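Local coordinates for Tle cognate immunity protein 4 C-terminal domain-containing protein (Pseudomonas aeruginosa PAO1, PDB 4R1D) that binds the type VI secretion lipase Tle4 as its immunity protein, probably inhibiting it and so protecting the producing bacterium from its own toxin, at residues R127-K139 / G146-S158. Sequence-based numbering, arbitrary orientation.
Sequences RALARNLRSRAPK and GFCIDHAYIAGDS
Arg136 sets CG between its backbone N and carbonyl carbon (chi1 73°), then runs extended to NE, which brings the edge of its guanidinium to Ile149 O and Ala152 O at the turn of a beta hairpin. Tyr153 has a similar first torsion (65°), which turns its ring along the sheet toward strand 133-135, where Arg134 CB lies over one face. The hairpin is formed by strands 146-149 and 152-155, joined by a type II turn from Ile149 to Ala152. Strand 133-135, which follows helix 119-132 directly, adds to it antiparallel and makes a small three-stranded sheet. The sheet thus pairs a segment of the N-terminal family region with one of the C-terminal region.

Arg134 and Tyr153 are a hydrogen-bonded pair, with Arg134 N to Tyr153 O at 2.9 Å and Tyr153 N to Arg134 O at 2.8 Å. Ala155 N adds a nearly straight hydrogen bond to Asn132 O at the helix end. On the Tyr153 side of the sheet, Arg134 CB sits 3.8 Å from the ring centroid in a CH-pi contact. Ala155 CB lies over one face of the Arg134 guanidinium. Tyr153 OH is hydrogen-bonded to Glu144. On the other side, Leu133 CD1 packs against Ile149 CD1, Ala152 CB and Ile154 CG1, and Tyr108 of strand 107-115 also touches Leu133.

Arg136 holds the turn through three donors. Its backbone N donates to His151 O at 3.0 Å. NH2 donates to Ile149 O at 2.9 Å; Cys148 SG lies over one guanidinium face, toward its rim. Both carbonyl oxygens lie near the guanidinium plane. NE donates to Ala152 O at 3.0 Å, from the face of that carbonyl opposite Ile149 N.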
loop_
_atom_site.group_PDB
_atom_site.type_symbol
_atom_site.label_atom_id
_atom_site.label_comp_id
_atom_site.label_asym_id
_atom_site.label_seq_id
_atom_site.Cartn_x
_atom_site.Cartn_y
_atom_site.Cartn_z
ATOM N N ARG B 127 9.645 15.182 -27.333
ATOM C CA ARG B 127 10.502 15.843 -28.321
ATOM C C ARG B 127 11.462 16.798 -27.624
ATOM O O ARG B 127 12.667 16.806 -27.895
ATOM C CB ARG B 127 9.677 16.652 -29.328
ATOM C CG ARG B 127 8.457 15.958 -29.902
ATOM C CD ARG B 127 8.725 15.336 -31.252
ATOM N NE ARG B 127 9.466 16.217 -32.153
ATOM C CZ ARG B 127 10.034 15.796 -33.279
ATOM N NH1 ARG B 127 9.922 14.525 -33.634
ATOM N NH2 ARG B 127 10.710 16.636 -34.052
ATOM N N ALA B 128 10.916 17.620 -26.738
ATOM C CA ALA B 128 11.701 18.625 -26.036
ATOM C C ALA B 128 12.717 17.970 -25.103
ATOM O O ALA B 128 13.855 18.418 -25.008
ATOM C CB ALA B 128 10.788 19.576 -25.261
ATOM N N LEU B 129 12.299 16.907 -24.420
ATOM C CA LEU B 129 13.212 16.155 -23.564
ATOM C C LEU B 129 14.423 15.669 -24.354
ATOM O O LEU B 129 15.559 15.771 -23.892
ATOM C CB LEU B 129 12.500 14.955 -22.917
ATOM C CG LEU B 129 13.366 14.100 -21.983
ATOM C CD1 LEU B 129 14.046 14.960 -20.914
ATOM C CD2 LEU B 129 12.548 12.982 -21.329
ATOM N N ALA B 130 14.175 15.144 -25.549
ATOM C CA ALA B 130 15.260 14.585 -26.362
ATOM C C ALA B 130 16.214 15.674 -26.855
ATOM O O ALA B 130 17.410 15.433 -27.031
ATOM C CB ALA B 130 14.702 13.791 -27.528
ATOM N N ARG B 131 15.683 16.871 -27.082
ATOM C CA ARG B 131 16.527 18.020 -27.408
ATOM C C ARG B 131 17.359 18.478 -26.218
ATOM O O ARG B 131 18.497 18.908 -26.390
ATOM C CB ARG B 131 15.692 19.206 -27.902
ATOM C CG ARG B 131 15.038 19.001 -29.257
ATOM C CD ARG B 131 14.498 20.314 -29.822
ATOM N NE ARG B 131 13.418 20.881 -29.018
ATOM C CZ ARG B 131 12.130 20.598 -29.189
ATOM N NH1 ARG B 131 11.756 19.748 -30.137
ATOM N NH2 ARG B 131 11.216 21.165 -28.412
ATOM N N ASN B 132 16.787 18.387 -25.016
ATOM C CA ASN B 132 17.378 19.009 -23.834
ATOM C C ASN B 132 18.256 18.100 -22.964
ATOM O O ASN B 132 18.906 18.584 -22.035
ATOM C CB ASN B 132 16.283 19.614 -22.942
ATOM C CG ASN B 132 15.439 20.669 -23.659
ATOM O OD1 ASN B 132 15.888 21.319 -24.609
ATOM N ND2 ASN B 132 14.215 20.854 -23.185
ATOM N N LEU B 133 18.279 16.801 -23.242
ATOM C CA LEU B 133 18.997 15.875 -22.355
ATOM C C LEU B 133 20.507 15.911 -22.622
ATOM O O LEU B 133 20.969 15.378 -23.618
ATOM C CB LEU B 133 18.454 14.448 -22.488
ATOM C CG LEU B 133 18.896 13.473 -21.386
ATOM C CD1 LEU B 133 18.572 14.024 -19.999
ATOM C CD2 LEU B 133 18.274 12.095 -21.575
ATOM N N ARG B 134 21.256 16.547 -21.723
ATOM C CA ARG B 134 22.692 16.762 -21.918
ATOM C C ARG B 134 23.488 15.844 -21.004
ATOM O O ARG B 134 23.176 15.719 -19.827
ATOM C CB ARG B 134 23.066 18.207 -21.584
ATOM C CG ARG B 134 22.306 19.270 -22.357
ATOM C CD ARG B 134 22.942 19.579 -23.705
ATOM N NE ARG B 134 22.645 20.948 -24.123
ATOM C CZ ARG B 134 21.604 21.299 -24.875
ATOM N NH1 ARG B 134 20.752 20.380 -25.310
ATOM N NH2 ARG B 134 21.420 22.573 -25.200
ATOM N N SER B 135 24.530 15.213 -21.535
ATOM C CA SER B 135 25.373 14.356 -20.704
ATOM C C SER B 135 26.275 15.171 -19.761
ATOM O O SER B 135 26.628 16.327 -20.055
ATOM C CB SER B 135 26.231 13.461 -21.600
ATOM O OG SER B 135 26.962 14.268 -22.514
ATOM N N ARG B 136 26.646 14.568 -18.631
ATOM C CA ARG B 136 27.646 15.128 -17.727
ATOM C C ARG B 136 28.370 13.966 -17.045
ATOM O O ARG B 136 27.831 12.864 -16.956
ATOM C CB ARG B 136 27.005 16.056 -16.672
ATOM C CG ARG B 136 26.209 15.318 -15.579
ATOM C CD ARG B 136 25.495 16.256 -14.587
ATOM N NE ARG B 136 24.693 15.436 -13.678
ATOM C CZ ARG B 136 25.069 15.069 -12.453
ATOM N NH1 ARG B 136 26.218 15.490 -11.949
ATOM N NH2 ARG B 136 24.280 14.289 -11.723
ATOM N N ALA B 137 29.596 14.204 -16.586
ATOM C CA ALA B 137 30.322 13.199 -15.818
ATOM C C ALA B 137 29.609 13.036 -14.484
ATOM O O ALA B 137 28.914 13.953 -14.045
ATOM C CB ALA B 137 31.780 13.630 -15.614
ATOM N N PRO B 138 29.762 11.865 -13.840
ATOM C CA PRO B 138 28.965 11.553 -12.647
ATOM C C PRO B 138 29.001 12.626 -11.563
ATOM O O PRO B 138 27.986 12.825 -10.892
ATOM C CB PRO B 138 29.604 10.258 -12.132
ATOM C CG PRO B 138 30.111 9.590 -13.368
ATOM C CD PRO B 138 30.579 10.717 -14.273
ATOM N N LYS B 139 30.136 13.298 -11.382
ATOM C CA LYS B 139 30.242 14.351 -10.374
ATOM C C LYS B 139 30.443 15.752 -10.969
ATOM O O LYS B 139 30.743 16.706 -10.260
ATOM C CB LYS B 139 31.343 14.023 -9.358
ATOM C CG LYS B 139 31.139 12.692 -8.631
ATOM C CD LYS B 139 32.232 12.476 -7.587
ATOM C CE LYS B 139 32.615 11.005 -7.452
ATOM N NZ LYS B 139 33.460 10.527 -8.589
ATOM N N GLY B 146 19.553 23.764 -15.469
ATOM C CA GLY B 146 18.950 22.479 -15.783
ATOM C C GLY B 146 18.790 21.567 -14.583
ATOM O O GLY B 146 19.300 21.861 -13.502
ATOM N N PHE B 147 18.100 20.449 -14.805
ATOM C CA PHE B 147 17.749 19.495 -13.761
ATOM C C PHE B 147 18.658 18.263 -13.857
ATOM O O PHE B 147 18.573 17.494 -14.810
ATOM C CB PHE B 147 16.277 19.111 -13.943
ATOM C CG PHE B 147 15.728 18.233 -12.851
ATOM C CD1 PHE B 147 15.198 18.787 -11.694
ATOM C CD2 PHE B 147 15.722 16.860 -12.992
ATOM C CE1 PHE B 147 14.683 17.972 -10.695
ATOM C CE2 PHE B 147 15.215 16.051 -11.999
ATOM C CZ PHE B 147 14.697 16.603 -10.852
ATOM N N CYS B 148 19.540 18.090 -12.879
ATOM C CA CYS B 148 20.519 17.013 -12.924
ATOM C C CYS B 148 19.919 15.677 -12.538
ATOM O O CYS B 148 19.199 15.583 -11.555
ATOM C CB CYS B 148 21.706 17.315 -12.014
ATOM S SG CYS B 148 22.839 18.593 -12.666
ATOM N N ILE B 149 20.239 14.657 -13.326
ATOM C CA ILE B 149 19.879 13.278 -13.015
ATOM C C ILE B 149 21.154 12.433 -13.166
ATOM O O ILE B 149 22.243 12.991 -13.340
ATOM C CB ILE B 149 18.757 12.781 -13.950
ATOM C CG1 ILE B 149 19.240 12.731 -15.403
ATOM C CG2 ILE B 149 17.527 13.705 -13.839
ATOM C CD1 ILE B 149 18.242 12.128 -16.371
ATOM N N ASP B 150 21.038 11.107 -13.101
ATOM C CA ASP B 150 22.206 10.250 -13.294
ATOM C C ASP B 150 22.855 10.538 -14.642
ATOM O O ASP B 150 22.200 10.434 -15.674
ATOM C CB ASP B 150 21.815 8.774 -13.289
ATOM C CG ASP B 150 21.015 8.392 -12.078
ATOM O OD1 ASP B 150 21.623 8.017 -11.054
ATOM O OD2 ASP B 150 19.781 8.476 -12.151
ATOM N N HIS B 151 24.139 10.893 -14.625
ATOM C CA HIS B 151 24.933 11.003 -15.852
ATOM C C HIS B 151 24.471 12.076 -16.838
ATOM O O HIS B 151 24.948 12.131 -17.972
ATOM C CB HIS B 151 24.979 9.659 -16.577
ATOM C CG HIS B 151 25.515 8.539 -15.744
ATOM N ND1 HIS B 151 26.862 8.365 -15.505
ATOM C CD2 HIS B 151 24.883 7.531 -15.099
ATOM C CE1 HIS B 151 27.037 7.297 -14.745
ATOM N NE2 HIS B 151 25.850 6.776 -14.480
ATOM N N ALA B 152 23.549 12.929 -16.428
ATOM C CA ALA B 152 23.042 13.925 -17.349
ATOM C C ALA B 152 22.323 15.064 -16.647
ATOM O O ALA B 152 22.232 15.100 -15.420
ATOM C CB ALA B 152 22.115 13.262 -18.374
ATOM N N TYR B 153 21.831 16.007 -17.441
ATOM C CA TYR B 153 20.907 17.001 -16.929
ATOM C C TYR B 153 19.957 17.457 -18.014
ATOM O O TYR B 153 20.294 17.471 -19.193
ATOM C CB TYR B 153 21.635 18.197 -16.321
ATOM C CG TYR B 153 22.442 19.021 -17.303
ATOM C CD1 TYR B 153 23.720 18.627 -17.692
ATOM C CD2 TYR B 153 21.935 20.208 -17.809
ATOM C CE1 TYR B 153 24.460 19.392 -18.583
ATOM C CE2 TYR B 153 22.666 20.975 -18.692
ATOM C CZ TYR B 153 23.923 20.566 -19.074
ATOM O OH TYR B 153 24.634 21.351 -19.957
ATOM N N ILE B 154 18.753 17.814 -17.603
ATOM C CA ILE B 154 17.759 18.300 -18.535
ATOM C C ILE B 154 17.963 19.800 -18.634
ATOM O O ILE B 154 17.676 20.540 -17.696
ATOM C CB ILE B 154 16.346 17.947 -18.043
ATOM C CG1 ILE B 154 16.243 16.435 -17.842
ATOM C CG2 ILE B 154 15.295 18.458 -19.037
ATOM C CD1 ILE B 154 14.988 15.969 -17.120
ATOM N N ALA B 155 18.515 20.246 -19.757
ATOM C CA ALA B 155 18.928 21.638 -19.881
ATOM C C ALA B 155 17.729 22.574 -20.021
ATOM O O ALA B 155 16.711 22.214 -20.608
ATOM C CB ALA B 155 19.878 21.805 -21.072
ATOM N N GLY B 156 17.860 23.777 -19.472
ATOM C CA GLY B 156 16.822 24.778 -19.592
ATOM C C GLY B 156 16.322 25.247 -18.242
ATOM O O GLY B 156 16.717 24.727 -17.194
ATOM N N ASP B 157 15.457 26.249 -18.260
ATOM C CA ASP B 157 14.893 26.766 -17.024
ATOM C C ASP B 157 13.422 27.095 -17.209
ATOM O O ASP B 157 12.864 27.926 -16.494
ATOM C CB ASP B 157 15.671 27.990 -16.540
ATOM C CG ASP B 157 15.809 29.051 -17.609
ATOM O OD1 ASP B 157 15.055 29.001 -18.603
ATOM O OD2 ASP B 157 16.675 29.940 -17.453
ATOM N N SER B 158 12.806 26.446 -18.186
ATOM C CA SER B 158 11.373 26.564 -18.388
ATOM C C SER B 158 10.687 25.652 -17.387
ATOM O O SER B 158 11.145 24.536 -17.140
ATOM C CB SER B 158 10.991 26.153 -19.807
ATOM O OG SER B 158 11.647 26.970 -20.761
HETATM O O HOH W 1 25.643 10.913 -12.285
#